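Local coordinates for conserved hypothetical protein (Staphylococcus aureus subsp. aureus, PDB 1TSJ) that is of unknown function but belongs to the glyoxalase clan, in a family named after 3-demethylubiquinone-9 3-methyltransferase, at residues L76-K81 against E87-G92; N91-E96 against F123-P128. All coordinates share one frame; numbering follows the deposited sequence.

Contact 1 (L76-K81 against E87-G92); sequences LFVTVK and ERLFNG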
loop_
_atom_site.group_PDB
_atom_site.type_symbol
_atom_site.label_atom_id
_atom_site.label_comp_id
_atom_site.label_asym_id
_atom_site.label_seq_id
_atom_site.Cartn_x
_atom_site.Cartn_y
_atom_site.Cartn_z
ATOM N N LEU A 76 4.288 3.241 -3.137
ATOM C CA LEU A 76 5.127 2.270 -2.403
ATOM C C LEU A 76 4.723 2.240 -0.987
ATOM O O LEU A 76 4.699 3.200 -0.348
ATOM C CB LEU A 76 6.620 2.623 -2.450
ATOM C CG LEU A 76 7.121 2.578 -3.901
ATOM C CD1 LEU A 76 8.467 3.148 -3.993
ATOM C CD2 LEU A 76 7.190 1.279 -4.581
ATOM N N PHE A 77 4.421 1.089 -0.517
ATOM C CA PHE A 77 3.796 0.941 0.705
ATOM C C PHE A 77 4.889 0.327 1.572
ATOM O O PHE A 77 5.294 -0.859 1.449
ATOM C CB PHE A 77 2.507 0.068 0.584
ATOM C CG PHE A 77 1.845 -0.285 1.909
ATOM C CD1 PHE A 77 0.741 0.385 2.318
ATOM C CD2 PHE A 77 2.380 -1.139 2.744
ATOM C CE1 PHE A 77 0.207 0.156 3.540
ATOM C CE2 PHE A 77 1.763 -1.438 3.921
ATOM C CZ PHE A 77 0.674 -0.789 4.305
ATOM N N VAL A 78 5.335 1.190 2.497
ATOM C CA VAL A 78 6.365 0.872 3.409
ATOM C C VAL A 78 5.842 0.526 4.835
ATOM O O VAL A 78 5.264 1.317 5.582
ATOM C CB VAL A 78 7.519 2.011 3.360
ATOM C CG1 VAL A 78 8.791 1.601 4.160
ATOM C CG2 VAL A 78 7.850 2.459 1.930
ATOM N N THR A 79 6.055 -0.729 5.142
ATOM C CA THR A 79 6.005 -1.244 6.479
ATOM C C THR A 79 7.250 -0.902 7.356
ATOM O O THR A 79 8.380 -1.473 7.249
ATOM C CB THR A 79 5.847 -2.723 6.420
ATOM O OG1 THR A 79 4.631 -3.027 5.717
ATOM C CG2 THR A 79 5.641 -3.270 7.827
ATOM N N VAL A 80 6.992 0.033 8.251
ATOM C CA VAL A 80 7.959 0.665 9.111
ATOM C C VAL A 80 8.156 -0.237 10.363
ATOM O O VAL A 80 7.190 -0.935 10.809
ATOM C CB VAL A 80 7.491 2.122 9.340
ATOM C CG1 VAL A 80 8.403 2.776 10.245
ATOM C CG2 VAL A 80 7.523 2.910 7.917
ATOM N N LYS A 81 9.453 -0.296 10.805
ATOM C CA LYS A 81 9.908 -1.111 12.034
ATOM C C LYS A 81 9.581 -0.418 13.367
ATOM O O LYS A 81 9.402 -1.108 14.311
ATOM C CB LYS A 81 11.449 -1.429 12.086
ATOM N N GLU A 87 9.798 8.382 11.757
ATOM C CA GLU A 87 10.317 9.735 11.824
ATOM C C GLU A 87 11.255 10.068 10.721
ATOM O O GLU A 87 11.040 10.997 9.926
ATOM C CB GLU A 87 11.056 9.939 13.159
ATOM C CG GLU A 87 10.208 10.596 14.292
ATOM C CD GLU A 87 9.591 11.966 13.865
ATOM O OE1 GLU A 87 8.373 12.041 13.283
ATOM O OE2 GLU A 87 10.385 12.959 14.177
ATOM N N ARG A 88 12.313 9.283 10.687
ATOM C CA ARG A 88 13.288 9.351 9.613
ATOM C C ARG A 88 12.781 9.344 8.149
ATOM O O ARG A 88 13.162 10.196 7.319
ATOM C CB ARG A 88 14.221 8.124 9.806
ATOM C CG ARG A 88 14.860 7.987 11.267
ATOM C CD ARG A 88 16.349 7.252 11.184
ATOM N NE ARG A 88 17.179 7.163 12.476
ATOM C CZ ARG A 88 17.427 6.011 13.233
ATOM N NH1 ARG A 88 16.903 4.768 12.889
ATOM N NH2 ARG A 88 18.178 6.116 14.376
ATOM N N LEU A 89 11.965 8.354 7.785
ATOM C CA LEU A 89 11.521 8.255 6.409
ATOM C C LEU A 89 10.544 9.402 6.141
ATOM O O LEU A 89 10.600 10.069 5.047
ATOM C CB LEU A 89 10.854 6.910 6.118
ATOM C CG LEU A 89 11.513 5.704 5.549
ATOM C CD1 LEU A 89 12.639 5.563 6.285
ATOM C CD2 LEU A 89 10.665 4.478 5.852
ATOM N N PHE A 90 9.671 9.643 7.129
ATOM C CA PHE A 90 8.697 10.682 6.970
ATOM C C PHE A 90 9.430 12.004 6.660
ATOM O O PHE A 90 9.258 12.636 5.607
ATOM C CB PHE A 90 7.693 10.741 8.177
ATOM C CG PHE A 90 6.598 11.768 7.973
ATOM C CD1 PHE A 90 5.489 11.476 7.268
ATOM C CD2 PHE A 90 6.746 13.070 8.444
ATOM C CE1 PHE A 90 4.521 12.429 7.008
ATOM C CE2 PHE A 90 5.794 14.012 8.186
ATOM C CZ PHE A 90 4.689 13.693 7.472
ATOM N N ASN A 91 10.286 12.405 7.574
ATOM C CA ASN A 91 10.976 13.686 7.444
ATOM C C ASN A 91 11.871 13.726 6.180
ATOM O O ASN A 91 11.991 14.775 5.605
ATOM C CB ASN A 91 11.886 13.895 8.677
ATOM C CG ASN A 91 11.099 13.967 10.041
ATOM O OD1 ASN A 91 10.005 14.535 10.182
ATOM N ND2 ASN A 91 11.686 13.417 11.019
ATOM N N GLY A 92 12.511 12.588 5.794
ATOM C CA GLY A 92 13.344 12.432 4.606
ATOM C C GLY A 92 12.616 12.658 3.318
ATOM O O GLY A 92 13.097 13.420 2.431
#
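L89 on helix 83-94 meets V78 and V80 where the helix lies against the sheet, in the glyoxalase-clan fold, whose basic module is βαβββ. The contact across the two segments is wholly apolar and rests on one methyl group. L89 CD2 lies 3.8 Å from V78 CG1 and 4.1 Å from V80 CG2, so a single leucine tip faces two valines that stand two residues apart on the same side of the chain. Both approaches are tip to tip. V78 turns CG1 anti to its backbone N (chi1 -170°), and it is this branch that meets the leucine; at V80 the work falls to CG2, which stands anti to the carbonyl carbon. The area buried is small, 86 Å² in all, and more than half of it belongs to L89.

Backbone hydrogen bonds hold the strand that carries V78. V78 pairs with Q124 and A126 of the neighbouring parallel strand 122-127, while F77 bonds to T7 of strand 6-11. T79 is directed away from the helix and touches I3 and P128. F90, next to L89, packs instead on L125, A113 and V115, so consecutive helix residues reach different strands of one sheet.

Within the helix segment, N91 N bonds to E87 O at 2.8 Å and G92 N to R88 O at 2.9 Å, the regular i to i+4 pattern. On the helix surface, the amide nitrogen N91 ND2 adds a weak but nearly straight hydrogen bond to E87 OE2, 3.4 Å long with an N-H...O angle of 167°.

Contact 2 (N91-E96 against F123-P128); sequences NGLKDE and FQLALP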
loop_
_atom_site.group_PDB
_atom_site.type_symbol
_atom_site.label_atom_id
_atom_site.label_comp_id
_atom_site.label_asym_id
_atom_site.label_seq_id
_atom_site.Cartn_x
_atom_site.Cartn_y
_atom_site.Cartn_z
ATOM N N ASN A 91 10.286 12.405 7.574
ATOM C CA ASN A 91 10.976 13.686 7.444
ATOM C C ASN A 91 11.871 13.726 6.180
ATOM O O ASN A 91 11.991 14.775 5.605
ATOM C CB ASN A 91 11.886 13.895 8.677
ATOM C CG ASN A 91 11.099 13.967 10.041
ATOM O OD1 ASN A 91 10.005 14.535 10.182
ATOM N ND2 ASN A 91 11.686 13.417 11.019
ATOM N N GLY A 92 12.511 12.588 5.794
ATOM C CA GLY A 92 13.344 12.432 4.606
ATOM C C GLY A 92 12.616 12.658 3.318
ATOM O O GLY A 92 13.097 13.420 2.431
ATOM N N LEU A 93 11.414 12.064 3.212
ATOM C CA LEU A 93 10.643 12.092 1.987
ATOM C C LEU A 93 9.760 13.347 1.861
ATOM O O LEU A 93 9.442 13.815 0.749
ATOM C CB LEU A 93 9.807 10.826 1.974
ATOM C CG LEU A 93 10.601 9.508 1.974
ATOM C CD1 LEU A 93 9.637 8.173 2.177
ATOM C CD2 LEU A 93 11.296 9.535 0.661
ATOM N N LYS A 94 9.371 13.893 2.989
ATOM C CA LYS A 94 8.427 14.967 3.008
ATOM C C LYS A 94 9.036 16.201 2.454
ATOM O O LYS A 94 8.327 17.141 2.055
ATOM C CB LYS A 94 8.036 15.220 4.439
ATOM C CG LYS A 94 7.932 16.724 4.957
ATOM C CD LYS A 94 9.194 17.330 5.741
ATOM C CE LYS A 94 9.328 16.897 7.249
ATOM N NZ LYS A 94 8.326 15.843 7.750
ATOM N N ASP A 95 10.360 16.251 2.419
ATOM C CA ASP A 95 11.055 17.409 1.768
ATOM C C ASP A 95 10.676 17.852 0.373
ATOM O O ASP A 95 10.751 17.103 -0.618
ATOM C CB ASP A 95 12.561 17.171 1.707
ATOM C CG ASP A 95 13.368 18.491 1.732
ATOM O OD1 ASP A 95 13.479 19.142 0.673
ATOM O OD2 ASP A 95 13.949 18.865 2.782
ATOM N N GLU A 96 10.386 19.150 0.318
ATOM C CA GLU A 96 9.857 19.776 -0.852
ATOM C C GLU A 96 8.732 18.842 -1.363
ATOM O O GLU A 96 8.308 18.928 -2.522
ATOM C CB GLU A 96 10.964 20.070 -1.887
ATOM N N PHE A 123 4.846 7.430 -1.301
ATOM C CA PHE A 123 5.209 6.496 -0.242
ATOM C C PHE A 123 4.155 6.449 0.801
ATOM O O PHE A 123 3.789 7.472 1.329
ATOM C CB PHE A 123 6.451 6.984 0.429
ATOM C CG PHE A 123 7.647 6.869 -0.454
ATOM C CD1 PHE A 123 7.959 7.904 -1.350
ATOM C CD2 PHE A 123 8.419 5.662 -0.461
ATOM C CE1 PHE A 123 8.997 7.707 -2.244
ATOM C CE2 PHE A 123 9.409 5.526 -1.261
ATOM C CZ PHE A 123 9.699 6.529 -2.191
ATOM N N GLN A 124 3.677 5.255 1.099
ATOM C CA GLN A 124 2.843 5.010 2.309
ATOM C C GLN A 124 3.708 4.405 3.339
ATOM O O GLN A 124 4.397 3.401 3.026
ATOM C CB GLN A 124 1.638 4.079 2.096
ATOM C CG GLN A 124 0.789 4.718 1.047
ATOM C CD GLN A 124 -0.493 3.928 0.730
ATOM O OE1 GLN A 124 -1.326 3.693 1.647
ATOM N NE2 GLN A 124 -0.638 3.473 -0.561
ATOM N N LEU A 125 3.640 5.044 4.543
ATOM C CA LEU A 125 4.362 4.618 5.728
ATOM C C LEU A 125 3.462 4.065 6.778
ATOM O O LEU A 125 2.638 4.789 7.294
ATOM C CB LEU A 125 5.216 5.764 6.293
ATOM C CG LEU A 125 5.858 6.694 5.218
ATOM C CD1 LEU A 125 6.599 7.831 5.870
ATOM C CD2 LEU A 125 6.834 6.030 4.324
ATOM N N ALA A 126 3.612 2.798 7.091
ATOM C CA ALA A 126 2.613 2.179 7.879
ATOM C C ALA A 126 3.268 1.527 9.106
ATOM O O ALA A 126 4.102 0.619 8.952
ATOM C CB ALA A 126 1.835 1.147 7.055
ATOM N N LEU A 127 2.920 1.956 10.327
ATOM C CA LEU A 127 3.463 1.304 11.507
ATOM C C LEU A 127 2.470 0.338 12.062
ATOM O O LEU A 127 1.467 0.748 12.563
ATOM C CB LEU A 127 3.697 2.320 12.505
ATOM C CG LEU A 127 4.752 1.919 13.498
ATOM C CD1 LEU A 127 5.157 3.256 14.118
ATOM C CD2 LEU A 127 4.274 0.987 14.555
ATOM N N PRO A 128 2.696 -0.949 11.959
ATOM C CA PRO A 128 1.673 -1.946 12.456
ATOM C C PRO A 128 1.320 -1.925 14.007
ATOM O O PRO A 128 0.100 -1.874 14.392
ATOM C CB PRO A 128 2.242 -3.307 12.039
ATOM C CG PRO A 128 3.380 -2.988 11.045
ATOM C CD PRO A 128 3.905 -1.601 11.414
#
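With chi1 at -61°, L93 sets CG anti to its carbonyl carbon and sends its two methyl groups from the helix down to the sheet, where F123, its own CG likewise anti to the carbonyl carbon, presents a ring face to them. This is helix-on-sheet packing in the glyoxalase-clan fold: L93, near the C-terminal end of helix 83-94, packs on strand 122-127, and the side chains of L93 and F123 cross at about a right angle.

A CH-pi contact dominates. L93 CD1 sits over one face of the F123 ring, 3.9 Å from its centroid and 26° off the ring normal. The methyl is displaced toward the root of the ring, its shortest approach being 3.5 Å from L93 CD1 to F123 CG. The other branch lies farther along the ring, with L93 CD2 4.1 Å from F123 CE1.

L125, two residues further along the strand and on the same side, adds a second apolar partner, its CD2 standing 4.1 Å from L93 CD1. This one methyl therefore meets both an aromatic face and a leucine branch. L125 itself is buried, touched also by M86 of the same helix and by V80. Between F123 and L125, Q124 points away from the helix, and its NE2 is hydrogen-bonded to S75 OG.

Toward the end of the helix, the K94 chain curls back over the preceding turn. Its NZ reaches N91 OD1 at 3.2 Å, arriving in the carbonyl plane on a lone pair with a C=O...N angle of 124°.

Overall arrangement
From the N terminus, strand 6-11 is laid down first. After helix 16-26 and strands 31-37, 49-56 and 59-64, the chain runs through strand 76-79, beside 6-11, and then turns into helix 83-94; contact 1 closes this short loop, with five residues between its segments. Contact 2 closes a longer loop from the helix end through strands 98-102, 104-106 and 109-116 to strand 122-127. The loops follow one another, overlapping only at N91 and G92. Strand 122-127 returns beside 76-79, parallel to it. Successive turns of one helix are thus tied to two adjacent strands, the contact centres about 4 Å apart.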